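Side-chain contacts in quinoline 2-oxidoreductase large subunit (Pseudomonas putida, PDB 1T3Q), which probably catalyses, as a molybdenum hydroxylase subunit carrying a molybdopterin cytosine dinucleotide cofactor, the hydroxylation of quinoline at carbon 2: residues Leu73-Cys76 with Gly77-Ala81; Asp174-Ala177 with Pro178-Ser182; Ala259-His262 with Pro263-Leu267; Ala561-Val564 with Arg565-Lys569; Gly599-Phe602 with Ala603-Val606. All blocks are in the same frame, centred on the assembly; numbering follows the deposited sequence.

Contact 1 (Leu73-Cys76 with Gly77-Ala81); sequences LVWC and GADVA
Asp79 reaches back from the first turn of helix 77-81 to the backbone of Cys76, where its OD2 takes the N-H of Cys76 at 2.9 Å. The bond is nearly straight (163°) and uses the anti lone pair of the carboxylate oxygen. The tight part of the contact lies beside this bond. CB of Asp79 sits over one face of the Trp75 indole, 3.7 Å from Trp75 CG, a CH-pi contact with the five-membered ring; with CG beside the backbone N of Asp79 (chi1 -65°), the carboxylate passes on to Cys76. Val80 adds its CG2 at 3.8 Å from Trp75 CE3, and Leu271 and Ala274 of helix 263-275 pack against the same indole. The other flank is looser and wetter: a water donates to both Val74 O and Asp79 OD2, and the exposed CB of Ala78 comes no nearer than 4.0 Å to Cys76 SG. Replacing Asp79 with an alanine would probably leave the N-H of Cys76 and this water without their shared acceptor. The aspartate at the third helical position, bonded to the N-cap amide, forms one half of a capping box at a strand-to-helix turn of the hammerhead domain.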
loop_
_atom_site.group_PDB
_atom_site.type_symbol
_atom_site.label_atom_id
_atom_site.label_comp_id
_atom_site.label_asym_id
_atom_site.label_seq_id
_atom_site.Cartn_x
_atom_site.Cartn_y
_atom_site.Cartn_z
ATOM N N LEU B 73 15.127 -14.710 -15.020
ATOM C CA LEU B 73 14.558 -14.749 -16.355
ATOM C C LEU B 73 15.287 -13.869 -17.352
ATOM O O LEU B 73 15.818 -12.819 -16.998
ATOM C CB LEU B 73 13.085 -14.324 -16.265
ATOM C CG LEU B 73 12.206 -14.112 -17.506
ATOM C CD1 LEU B 73 10.756 -13.992 -17.060
ATOM C CD2 LEU B 73 12.632 -12.862 -18.265
ATOM N N VAL B 74 15.319 -14.314 -18.604
ATOM C CA VAL B 74 15.933 -13.547 -19.680
ATOM C C VAL B 74 15.045 -13.724 -20.911
ATOM O O VAL B 74 14.813 -14.845 -21.356
ATOM C CB VAL B 74 17.356 -14.037 -20.012
ATOM C CG1 VAL B 74 17.928 -13.209 -21.150
ATOM C CG2 VAL B 74 18.249 -13.926 -18.788
ATOM N N TRP B 75 14.541 -12.615 -21.442
ATOM C CA TRP B 75 13.671 -12.648 -22.617
ATOM C C TRP B 75 14.285 -11.937 -23.810
ATOM O O TRP B 75 15.024 -10.965 -23.653
ATOM C CB TRP B 75 12.332 -11.960 -22.326
ATOM C CG TRP B 75 11.301 -12.777 -21.611
ATOM C CD1 TRP B 75 11.368 -14.102 -21.283
ATOM C CD2 TRP B 75 10.024 -12.316 -21.159
ATOM N NE1 TRP B 75 10.208 -14.493 -20.653
ATOM C CE2 TRP B 75 9.367 -13.415 -20.564
ATOM C CE3 TRP B 75 9.369 -11.075 -21.199
ATOM C CZ2 TRP B 75 8.086 -13.313 -20.012
ATOM C CZ3 TRP B 75 8.095 -10.975 -20.648
ATOM C CH2 TRP B 75 7.468 -12.089 -20.064
ATOM N N CYS B 76 13.977 -12.430 -25.006
ATOM C CA CYS B 76 14.439 -11.784 -26.223
ATOM C C CYS B 76 13.156 -11.362 -26.943
ATOM O O CYS B 76 12.059 -11.586 -26.434
ATOM C CB CYS B 76 15.273 -12.744 -27.082
ATOM S SG CYS B 76 14.390 -14.180 -27.710
ATOM N N GLY B 77 13.287 -10.751 -28.114
ATOM C CA GLY B 77 12.114 -10.295 -28.842
ATOM C C GLY B 77 11.052 -11.339 -29.131
ATOM O O GLY B 77 9.859 -11.034 -29.107
ATOM N N ALA B 78 11.479 -12.568 -29.403
ATOM C CA ALA B 78 10.556 -13.654 -29.714
ATOM C C ALA B 78 9.699 -14.053 -28.520
ATOM O O ALA B 78 8.530 -14.408 -28.676
ATOM C CB ALA B 78 11.329 -14.863 -30.230
ATOM N N ASP B 79 10.284 -14.010 -27.329
ATOM C CA ASP B 79 9.554 -14.349 -26.116
ATOM C C ASP B 79 8.426 -13.347 -25.895
ATOM O O ASP B 79 7.291 -13.714 -25.588
ATOM C CB ASP B 79 10.487 -14.312 -24.904
ATOM C CG ASP B 79 11.565 -15.364 -24.970
ATOM O OD1 ASP B 79 11.221 -16.553 -25.121
ATOM O OD2 ASP B 79 12.758 -15.007 -24.864
ATOM N N VAL B 80 8.752 -12.071 -26.050
ATOM C CA VAL B 80 7.775 -11.010 -25.850
ATOM C C VAL B 80 6.702 -11.004 -26.935
ATOM O O VAL B 80 5.520 -10.826 -26.648
ATOM C CB VAL B 80 8.472 -9.634 -25.808
ATOM C CG1 VAL B 80 7.463 -8.545 -25.523
ATOM C CG2 VAL B 80 9.556 -9.645 -24.741
ATOM N N ALA B 81 7.117 -11.212 -28.179
ATOM C CA ALA B 81 6.185 -11.216 -29.303
ATOM C C ALA B 81 5.009 -12.161 -29.079
ATOM O O ALA B 81 3.923 -11.944 -29.615
ATOM C CB ALA B 81 6.919 -11.586 -30.586
HETATM O O HOH W 1 14.522 -16.485 -23.577
#

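Contact 2 (Asp174-Ala177 with Pro178-Ser182); sequences DELA and PIFAS
Leu176 O receives the N-H of Phe180 at 2.9 Å, a nearly straight bond (167°) that meets the carbonyl head-on and closes the first turn of helix 177-182. The next rung follows from Ala181 N to Ala177 O, also 2.9 Å but more bent, at 139°. Ile179 N adds a weak bond to Leu176 O, which thus serves two amides. Pro178 has no N-H to give, and it occupies a place in the first turn where none is called for. Ahead of the turn, Glu175 folds its carboxylate forward: OE1 accepts from Ala177 N at 3.2 Å, met on the anti side and a little out of the carboxylate plane, a capping bond. CG of Glu175, opposite the backbone N (chi1 179°), crosses the Pro178 ring 3.7 Å from CD, and the bend at the next bond (chi2) turns the carboxylate to Ala177 N.

Farther out the contact turns apolar. The side chains of Leu176 and Phe180 run side by side, with Leu176 CB 3.8 Å from Phe180 CE1, while the ring turns its edge to Leu176 O, CD1 lying 3.3 Å from that oxygen. Leu176 CD2 meets Ile179 CD1 more loosely, at 4.1 Å. Leu176 and Ile179 both rest on strands 312-322 and 352-360, and Phe180 makes a cation-pi contact with Arg188. The chemistry is that of an amphipathic surface helix: hydrocarbon faces the sheet, while an acidic group at the amino end probably gains from the first-turn amide it binds and from the positive end of the helix dipole.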
loop_
_atom_site.group_PDB
_atom_site.type_symbol
_atom_site.label_atom_id
_atom_site.label_comp_id
_atom_site.label_asym_id
_atom_site.label_seq_id
_atom_site.Cartn_x
_atom_site.Cartn_y
_atom_site.Cartn_z
ATOM N N ASP B 174 -2.221 28.629 -50.445
ATOM C CA ASP B 174 -2.388 29.814 -51.284
ATOM C C ASP B 174 -1.162 29.981 -52.181
ATOM O O ASP B 174 -0.065 29.539 -51.836
ATOM C CB ASP B 174 -2.560 31.062 -50.413
ATOM C CG ASP B 174 -3.849 31.045 -49.617
ATOM O OD1 ASP B 174 -3.912 31.725 -48.571
ATOM O OD2 ASP B 174 -4.806 30.357 -50.041
ATOM N N GLU B 175 -1.357 30.610 -53.336
ATOM C CA GLU B 175 -0.269 30.858 -54.279
ATOM C C GLU B 175 0.486 32.079 -53.764
ATOM O O GLU B 175 -0.045 33.190 -53.769
ATOM C CB GLU B 175 -0.844 31.130 -55.674
ATOM C CG GLU B 175 0.192 31.426 -56.751
ATOM C CD GLU B 175 1.305 30.396 -56.790
ATOM O OE1 GLU B 175 2.293 30.547 -56.035
ATOM O OE2 GLU B 175 1.184 29.426 -57.571
ATOM N N LEU B 176 1.726 31.880 -53.324
ATOM C CA LEU B 176 2.505 32.980 -52.766
ATOM C C LEU B 176 3.650 33.522 -53.614
ATOM O O LEU B 176 4.143 34.619 -53.351
ATOM C CB LEU B 176 3.056 32.575 -51.393
ATOM C CG LEU B 176 2.073 31.988 -50.377
ATOM C CD1 LEU B 176 2.797 31.801 -49.043
ATOM C CD2 LEU B 176 0.867 32.908 -50.204
ATOM N N ALA B 177 4.085 32.763 -54.617
ATOM C CA ALA B 177 5.192 33.205 -55.465
ATOM C C ALA B 177 5.033 34.651 -55.932
ATOM O O ALA B 177 5.941 35.470 -55.769
ATOM C CB ALA B 177 5.346 32.272 -56.668
ATOM N N PRO B 178 3.877 34.992 -56.523
ATOM C CA PRO B 178 3.712 36.377 -56.973
ATOM C C PRO B 178 3.748 37.395 -55.832
ATOM O O PRO B 178 4.165 38.533 -56.030
ATOM C CB PRO B 178 2.373 36.347 -57.707
ATOM C CG PRO B 178 1.639 35.215 -57.049
ATOM C CD PRO B 178 2.710 34.173 -56.885
ATOM N N ILE B 179 3.321 36.995 -54.640
ATOM C CA ILE B 179 3.346 37.920 -53.511
ATOM C C ILE B 179 4.795 38.199 -53.103
ATOM O O ILE B 179 5.185 39.353 -52.920
ATOM C CB ILE B 179 2.550 37.365 -52.302
ATOM C CG1 ILE B 179 1.072 37.239 -52.678
ATOM C CG2 ILE B 179 2.718 38.289 -51.097
ATOM C CD1 ILE B 179 0.175 36.661 -51.584
ATOM N N PHE B 180 5.598 37.145 -52.974
ATOM C CA PHE B 180 6.999 37.315 -52.605
ATOM C C PHE B 180 7.765 38.046 -53.694
ATOM O O PHE B 180 8.756 38.718 -53.423
ATOM C CB PHE B 180 7.666 35.961 -52.333
ATOM C CG PHE B 180 7.367 35.412 -50.977
ATOM C CD1 PHE B 180 6.231 34.640 -50.756
ATOM C CD2 PHE B 180 8.191 35.720 -49.896
ATOM C CE1 PHE B 180 5.920 34.184 -49.477
ATOM C CE2 PHE B 180 7.886 35.270 -48.616
ATOM C CZ PHE B 180 6.748 34.502 -48.404
ATOM N N ALA B 181 7.296 37.922 -54.928
ATOM C CA ALA B 181 7.963 38.571 -56.045
ATOM C C ALA B 181 7.675 40.065 -56.148
ATOM O O ALA B 181 8.500 40.818 -56.667
ATOM C CB ALA B 181 7.573 37.883 -57.345
ATOM N N SER B 182 6.524 40.502 -55.642
ATOM C CA SER B 182 6.147 41.911 -55.748
ATOM C C SER B 182 6.039 42.707 -54.454
ATOM O O SER B 182 5.935 43.936 -54.497
ATOM C CB SER B 182 4.816 42.034 -56.501
ATOM O OG SER B 182 4.920 41.521 -57.819
#

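Contact 3 (Ala259-His262 with Pro263-Leu267)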
loop_
_atom_site.group_PDB
_atom_site.type_symbol
_atom_site.label_atom_id
_atom_site.label_comp_id
_atom_site.label_asym_id
_atom_site.label_seq_id
_atom_site.Cartn_x
_atom_site.Cartn_y
_atom_site.Cartn_z
ATOM N N ALA B 259 4.537 11.492 -20.506
ATOM C CA ALA B 259 3.192 11.547 -21.054
ATOM C C ALA B 259 3.169 10.656 -22.296
ATOM O O ALA B 259 2.591 11.014 -23.320
ATOM C CB ALA B 259 2.815 12.975 -21.423
ATOM N N HIS B 260 3.836 9.512 -22.200
ATOM C CA HIS B 260 3.874 8.534 -23.288
ATOM C C HIS B 260 3.762 7.156 -22.667
ATOM O O HIS B 260 4.011 6.973 -21.470
ATOM C CB HIS B 260 5.199 8.554 -24.058
ATOM C CG HIS B 260 5.532 9.869 -24.688
ATOM N ND1 HIS B 260 6.322 10.810 -24.065
ATOM C CD2 HIS B 260 5.202 10.391 -25.894
ATOM C CE1 HIS B 260 6.468 11.855 -24.861
ATOM N NE2 HIS B 260 5.799 11.626 -25.976
ATOM N N LEU B 261 3.392 6.180 -23.484
ATOM C CA LEU B 261 3.328 4.811 -23.008
ATOM C C LEU B 261 4.711 4.269 -23.336
ATOM O O LEU B 261 5.156 4.353 -24.482
ATOM C CB LEU B 261 2.262 4.014 -23.764
ATOM C CG LEU B 261 2.154 2.563 -23.293
ATOM C CD1 LEU B 261 1.626 2.524 -21.865
ATOM C CD2 LEU B 261 1.223 1.786 -24.215
ATOM N N HIS B 262 5.408 3.729 -22.345
ATOM C CA HIS B 262 6.748 3.204 -22.594
ATOM C C HIS B 262 6.736 1.689 -22.714
ATOM O O HIS B 262 5.991 1.008 -22.017
ATOM C CB HIS B 262 7.703 3.579 -21.456
ATOM C CG HIS B 262 7.540 4.983 -20.970
ATOM N ND1 HIS B 262 7.746 6.079 -21.777
ATOM C CD2 HIS B 262 7.158 5.467 -19.764
ATOM C CE1 HIS B 262 7.494 7.180 -21.091
ATOM N NE2 HIS B 262 7.135 6.836 -19.867
ATOM N N PRO B 263 7.554 1.143 -23.620
ATOM C CA PRO B 263 7.592 -0.313 -23.765
ATOM C C PRO B 263 7.820 -0.958 -22.394
ATOM O O PRO B 263 7.201 -1.964 -22.058
ATOM C CB PRO B 263 8.770 -0.526 -24.710
ATOM C CG PRO B 263 8.666 0.651 -25.621
ATOM C CD PRO B 263 8.358 1.804 -24.665
ATOM N N GLU B 264 8.698 -0.355 -21.594
ATOM C CA GLU B 264 9.006 -0.899 -20.274
ATOM C C GLU B 264 7.803 -1.012 -19.340
ATOM O O GLU B 264 7.763 -1.908 -18.502
ATOM C CB GLU B 264 10.119 -0.085 -19.604
ATOM C CG GLU B 264 11.465 -0.196 -20.303
ATOM C CD GLU B 264 11.706 0.892 -21.332
ATOM O OE1 GLU B 264 10.740 1.321 -22.002
ATOM O OE2 GLU B 264 12.872 1.312 -21.482
ATOM N N GLU B 265 6.824 -0.117 -19.472
ATOM C CA GLU B 265 5.641 -0.192 -18.614
ATOM C C GLU B 265 4.890 -1.483 -18.908
ATOM O O GLU B 265 4.388 -2.151 -18.003
ATOM C CB GLU B 265 4.716 1.016 -18.839
ATOM C CG GLU B 265 5.314 2.326 -18.353
ATOM C CD GLU B 265 4.444 3.534 -18.666
ATOM O OE1 GLU B 265 4.043 4.242 -17.715
ATOM O OE2 GLU B 265 4.170 3.782 -19.859
ATOM N N LEU B 266 4.819 -1.842 -20.185
ATOM C CA LEU B 266 4.133 -3.064 -20.551
ATOM C C LEU B 266 4.992 -4.242 -20.124
ATOM O O LEU B 266 4.486 -5.215 -19.570
ATOM C CB LEU B 266 3.890 -3.116 -22.064
ATOM C CG LEU B 266 3.010 -2.000 -22.636
ATOM C CD1 LEU B 266 2.809 -2.227 -24.131
ATOM C CD2 LEU B 266 1.675 -1.983 -21.923
ATOM N N LEU B 267 6.296 -4.135 -20.359
ATOM C CA LEU B 267 7.208 -5.215 -20.017
ATOM C C LEU B 267 7.173 -5.617 -18.555
ATOM O O LEU B 267 7.115 -6.807 -18.253
ATOM C CB LEU B 267 8.635 -4.865 -20.439
ATOM C CG LEU B 267 8.887 -4.894 -21.952
ATOM C CD1 LEU B 267 10.238 -4.283 -22.262
ATOM C CD2 LEU B 267 8.813 -6.344 -22.466
HETATM O O HOH W 2 3.663 6.739 -18.788
#
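Glu265 extends from the first turn of helix 263-275 back to the loop before it, and each of its atoms finds a neighbour on the way. CB lies 3.4 Å from His262 O, the acceptor for the Glu265 backbone N-H (2.9 Å). With CG beside its backbone N (chi1 -68°) and the chain straight beyond, the side chain passes obliquely by the CD2 corner of the His262 imidazole: CG comes within 3.9 Å of His262 CD2 and CD within 3.5 Å, the carboxylate plane inclined 38° to the ring. At the tip the two oxygens part company. OE2 takes the N-H of His262 at 2.8 Å in an almost linear bond (172°), met on the anti side and somewhat out of the carboxylate plane, and also touches Leu261 CD1 at 3.5 Å. OE1 accepts from Thr221 OG1 and lies 2.7 Å from a water that probably links it to His260 O. His260 in turn bonds through NE2 to Ala369 N, just ahead of Tyr370 and Arg371, which line the molybdenum pocket. A glutamate at the third helical position thus supplies the N-cap amide with its acceptor, half of a capping box; buried as it is, its carboxylate is probably stabilised as an anion by these donors and by the helix amino end.

Contact 4 (Ala561-Val564 with Arg565-Lys569); sequences ASIV and RERVK
Ile563 and Arg567, four residues apart on the long helix 549-576, lie side by side and point the same way, a standard i to i+4 pairing on an alpha-helix. The arginine chain is extended from CG to NE, so its guanidinium is carried back along the helix until one face lies on Ile563 CG2; the methyl stands over the centre of the group, 3.6 Å from CZ. Beyond this apolar support, Arg567 NH2 bonds to Thr623 O. Arg565 behaves differently. Its CG is anti to the backbone N (chi1 177°), but the chain bends at chi3 (70°), which turns NE to a water at 2.7 Å while NH2 and NH1 go on to Val521 O and Ala8 O. The same water lies at the guanidinium edge, hydrogen-bonds with Ser562 OG (2.8 Å) and donates to Glu566 OE1, so one molecule ties together three polar side chains of successive turns. Glu566 N to Ser562 O, 2.8 Å, is one of the i to i+4 backbone bonds of the helix. Glu566, bent at chi2, also offers OE1 to the next turn: Lys569 NZ completes a salt bridge there at 2.8 Å, approaching on the syn side and 34° out of the carboxylate plane.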
loop_
_atom_site.group_PDB
_atom_site.type_symbol
_atom_site.label_atom_id
_atom_site.label_comp_id
_atom_site.label_asym_id
_atom_site.label_seq_id
_atom_site.Cartn_x
_atom_site.Cartn_y
_atom_site.Cartn_z
ATOM N N ALA B 561 -18.554 18.934 -8.075
ATOM C CA ALA B 561 -18.849 19.681 -6.855
ATOM C C ALA B 561 -20.220 20.346 -6.947
ATOM O O ALA B 561 -20.936 20.450 -5.952
ATOM C CB ALA B 561 -17.775 20.732 -6.613
ATOM N N SER B 562 -20.586 20.780 -8.148
ATOM C CA SER B 562 -21.876 21.434 -8.358
ATOM C C SER B 562 -23.033 20.487 -8.064
ATOM O O SER B 562 -24.028 20.881 -7.458
ATOM C CB SER B 562 -21.986 21.947 -9.797
ATOM O OG SER B 562 -23.262 22.519 -10.030
ATOM N N ILE B 563 -22.899 19.236 -8.491
ATOM C CA ILE B 563 -23.950 18.256 -8.263
ATOM C C ILE B 563 -24.259 18.107 -6.782
ATOM O O ILE B 563 -25.424 18.145 -6.377
ATOM C CB ILE B 563 -23.571 16.877 -8.832
ATOM C CG1 ILE B 563 -23.439 16.967 -10.356
ATOM C CG2 ILE B 563 -24.621 15.841 -8.435
ATOM C CD1 ILE B 563 -22.877 15.724 -10.987
ATOM N N VAL B 564 -23.225 17.936 -5.964
ATOM C CA VAL B 564 -23.460 17.779 -4.539
ATOM C C VAL B 564 -23.814 19.116 -3.890
ATOM O O VAL B 564 -24.584 19.159 -2.930
ATOM C CB VAL B 564 -22.249 17.116 -3.839
ATOM C CG1 VAL B 564 -22.080 15.702 -4.371
ATOM C CG2 VAL B 564 -20.983 17.922 -4.073
ATOM N N ARG B 565 -23.271 20.206 -4.424
ATOM C CA ARG B 565 -23.579 21.535 -3.898
ATOM C C ARG B 565 -25.083 21.780 -4.031
ATOM O O ARG B 565 -25.728 22.256 -3.100
ATOM C CB ARG B 565 -22.816 22.620 -4.665
ATOM C CG ARG B 565 -23.153 24.053 -4.215
ATOM C CD ARG B 565 -22.231 25.097 -4.851
ATOM N NE ARG B 565 -22.476 25.266 -6.281
ATOM C CZ ARG B 565 -21.815 26.117 -7.059
ATOM N NH1 ARG B 565 -22.110 26.205 -8.351
ATOM N NH2 ARG B 565 -20.856 26.878 -6.550
ATOM N N GLU B 566 -25.641 21.442 -5.190
ATOM C CA GLU B 566 -27.070 21.630 -5.422
ATOM C C GLU B 566 -27.915 20.856 -4.417
ATOM O O GLU B 566 -28.934 21.351 -3.957
ATOM C CB GLU B 566 -27.448 21.217 -6.849
ATOM C CG GLU B 566 -26.985 22.212 -7.897
ATOM C CD GLU B 566 -27.633 23.574 -7.708
ATOM O OE1 GLU B 566 -27.018 24.592 -8.097
ATOM O OE2 GLU B 566 -28.762 23.622 -7.170
ATOM N N ARG B 567 -27.485 19.649 -4.061
ATOM C CA ARG B 567 -28.241 18.855 -3.105
ATOM C C ARG B 567 -28.189 19.497 -1.723
ATOM O O ARG B 567 -29.147 19.412 -0.954
ATOM C CB ARG B 567 -27.718 17.416 -3.090
ATOM C CG ARG B 567 -28.065 16.694 -4.386
ATOM C CD ARG B 567 -27.355 15.360 -4.563
ATOM N NE ARG B 567 -27.617 14.825 -5.898
ATOM C CZ ARG B 567 -26.933 13.833 -6.457
ATOM N NH1 ARG B 567 -27.241 13.419 -7.678
ATOM N NH2 ARG B 567 -25.935 13.256 -5.802
ATOM N N VAL B 568 -27.077 20.158 -1.415
ATOM C CA VAL B 568 -26.940 20.839 -0.135
ATOM C C VAL B 568 -27.868 22.066 -0.151
ATOM O O VAL B 568 -28.522 22.376 0.847
ATOM C CB VAL B 568 -25.467 21.285 0.116
ATOM C CG1 VAL B 568 -25.399 22.247 1.303
ATOM C CG2 VAL B 568 -24.596 20.059 0.409
ATOM N N LYS B 569 -27.938 22.746 -1.292
ATOM C CA LYS B 569 -28.797 23.927 -1.426
ATOM C C LYS B 569 -30.273 23.541 -1.298
ATOM O O LYS B 569 -31.063 24.267 -0.694
ATOM C CB LYS B 569 -28.544 24.614 -2.772
ATOM C CG LYS B 569 -27.179 25.301 -2.861
ATOM C CD LYS B 569 -26.762 25.584 -4.302
ATOM C CE LYS B 569 -27.703 26.558 -4.998
ATOM N NZ LYS B 569 -27.286 26.831 -6.409
HETATM O O HOH W 3 -24.247 24.252 -8.019
#

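Contact 5 (Gly599-Phe602 with Ala603-Val606); sequences GMPF and AEVV
Phe602 and Val606, one turn apart, provide the aromatic part of this contact: Val606 CG2 stands over the centre of the phenyl ring, 3.8 Å from the centroid and 13° off its normal, a CH-pi contact. The ring is swung into place by a first torsion that sets CG anti to the backbone N (chi1 -178°). An alanine at Phe602 would remove the ring and is likely to leave a gap over Val606 CG2 and beside Ile491 and Val590. Backbone hydrogen bonds form the second group. Val606 N meets Phe602 O at 3.0 Å almost linearly (175°), and Pro601 O takes the N-H of Val605 at 3.3 Å, with a weak bond from Glu604 N besides. Pro601 is the N-cap here, the point where edge strand 599-601 of a three-stranded antiparallel sheet passes straight into helix 602-611. Side-chain packing makes the third group. The Met600 chain, bent at chi3, turns its CE to within 3.4 Å of Glu604 CD, the two side chains crossing at about a right angle. Glu604 is fully extended and lays OE2 3.3 Å from Pro601 CD. Toward buried Val605, Met600 CB rests 4.0 Å from CG2 of that valine, and Val605 packs on against Val568 and Leu571 of helix 549-576.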
loop_
_atom_site.group_PDB
_atom_site.type_symbol
_atom_site.label_atom_id
_atom_site.label_comp_id
_atom_site.label_asym_id
_atom_site.label_seq_id
_atom_site.Cartn_x
_atom_site.Cartn_y
_atom_site.Cartn_z
ATOM N N GLY B 599 -29.452 31.517 7.576
ATOM C CA GLY B 599 -28.582 30.437 7.155
ATOM C C GLY B 599 -28.236 29.449 8.252
ATOM O O GLY B 599 -28.771 29.520 9.361
ATOM N N MET B 600 -27.334 28.526 7.927
ATOM C CA MET B 600 -26.878 27.485 8.849
ATOM C C MET B 600 -25.449 27.120 8.472
ATOM O O MET B 600 -25.062 27.227 7.309
ATOM C CB MET B 600 -27.717 26.218 8.689
ATOM C CG MET B 600 -29.207 26.386 8.831
ATOM S SD MET B 600 -30.035 24.906 8.216
ATOM C CE MET B 600 -29.307 23.659 9.274
ATOM N N PRO B 601 -24.642 26.682 9.448
ATOM C CA PRO B 601 -23.284 26.328 9.042
ATOM C C PRO B 601 -23.316 25.145 8.071
ATOM O O PRO B 601 -24.202 24.295 8.137
ATOM C CB PRO B 601 -22.592 25.996 10.368
ATOM C CG PRO B 601 -23.721 25.645 11.289
ATOM C CD PRO B 601 -24.792 26.626 10.910
ATOM N N PHE B 602 -22.357 25.123 7.155
ATOM C CA PHE B 602 -22.245 24.066 6.161
ATOM C C PHE B 602 -22.290 22.680 6.814
ATOM O O PHE B 602 -23.024 21.793 6.369
ATOM C CB PHE B 602 -20.931 24.247 5.399
ATOM C CG PHE B 602 -20.711 23.245 4.298
ATOM C CD1 PHE B 602 -21.509 23.254 3.158
ATOM C CD2 PHE B 602 -19.674 22.318 4.385
ATOM C CE1 PHE B 602 -21.274 22.354 2.112
ATOM C CE2 PHE B 602 -19.427 21.412 3.347
ATOM C CZ PHE B 602 -20.231 21.432 2.206
ATOM N N ALA B 603 -21.509 22.504 7.876
ATOM C CA ALA B 603 -21.444 21.223 8.580
ATOM C C ALA B 603 -22.800 20.768 9.114
ATOM O O ALA B 603 -23.081 19.571 9.167
ATOM C CB ALA B 603 -20.437 21.306 9.720
ATOM N N GLU B 604 -23.644 21.717 9.506
ATOM C CA GLU B 604 -24.956 21.359 10.033
ATOM C C GLU B 604 -25.889 20.844 8.937
ATOM O O GLU B 604 -26.635 19.891 9.155
ATOM C CB GLU B 604 -25.601 22.555 10.745
ATOM C CG GLU B 604 -26.951 22.224 11.374
ATOM C CD GLU B 604 -27.548 23.387 12.150
ATOM O OE1 GLU B 604 -28.668 23.232 12.684
ATOM O OE2 GLU B 604 -26.904 24.452 12.233
ATOM N N VAL B 605 -25.849 21.468 7.764
ATOM C CA VAL B 605 -26.698 21.031 6.659
ATOM C C VAL B 605 -26.228 19.649 6.207
ATOM O O VAL B 605 -27.026 18.733 6.032
ATOM C CB VAL B 605 -26.618 21.996 5.453
ATOM C CG1 VAL B 605 -27.558 21.520 4.342
ATOM C CG2 VAL B 605 -26.993 23.402 5.887
ATOM N N VAL B 606 -24.921 19.513 6.021
ATOM C CA VAL B 606 -24.341 18.245 5.601
ATOM C C VAL B 606 -24.668 17.173 6.632
ATOM O O VAL B 606 -25.029 16.053 6.277
ATOM C CB VAL B 606 -22.809 18.367 5.431
ATOM C CG1 VAL B 606 -22.184 16.988 5.171
ATOM C CG2 VAL B 606 -22.502 19.313 4.279
#

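In the fold
All five contacts are local and follow one another in series along the chain, yet they fall into two clusters and one outlier. Contacts 1 and 3 have centres 16 Å apart and touch through Val80 and Leu267, joining the hammerhead domain to helix 263-275 of the first molybdopterin cofactor-binding domain. Contact 2, in that same domain, lies on the surface about 47 Å (centre to centre) from contact 3. Contacts 4 and 5, in the second such domain, are 13 Å apart by centres; there Val568 on helix 549-576 packs against Phe602 and Val605. Contact 3 alone comes near the molybdenum centre, whereas the others lie at helix starts or along a helix, farther from it.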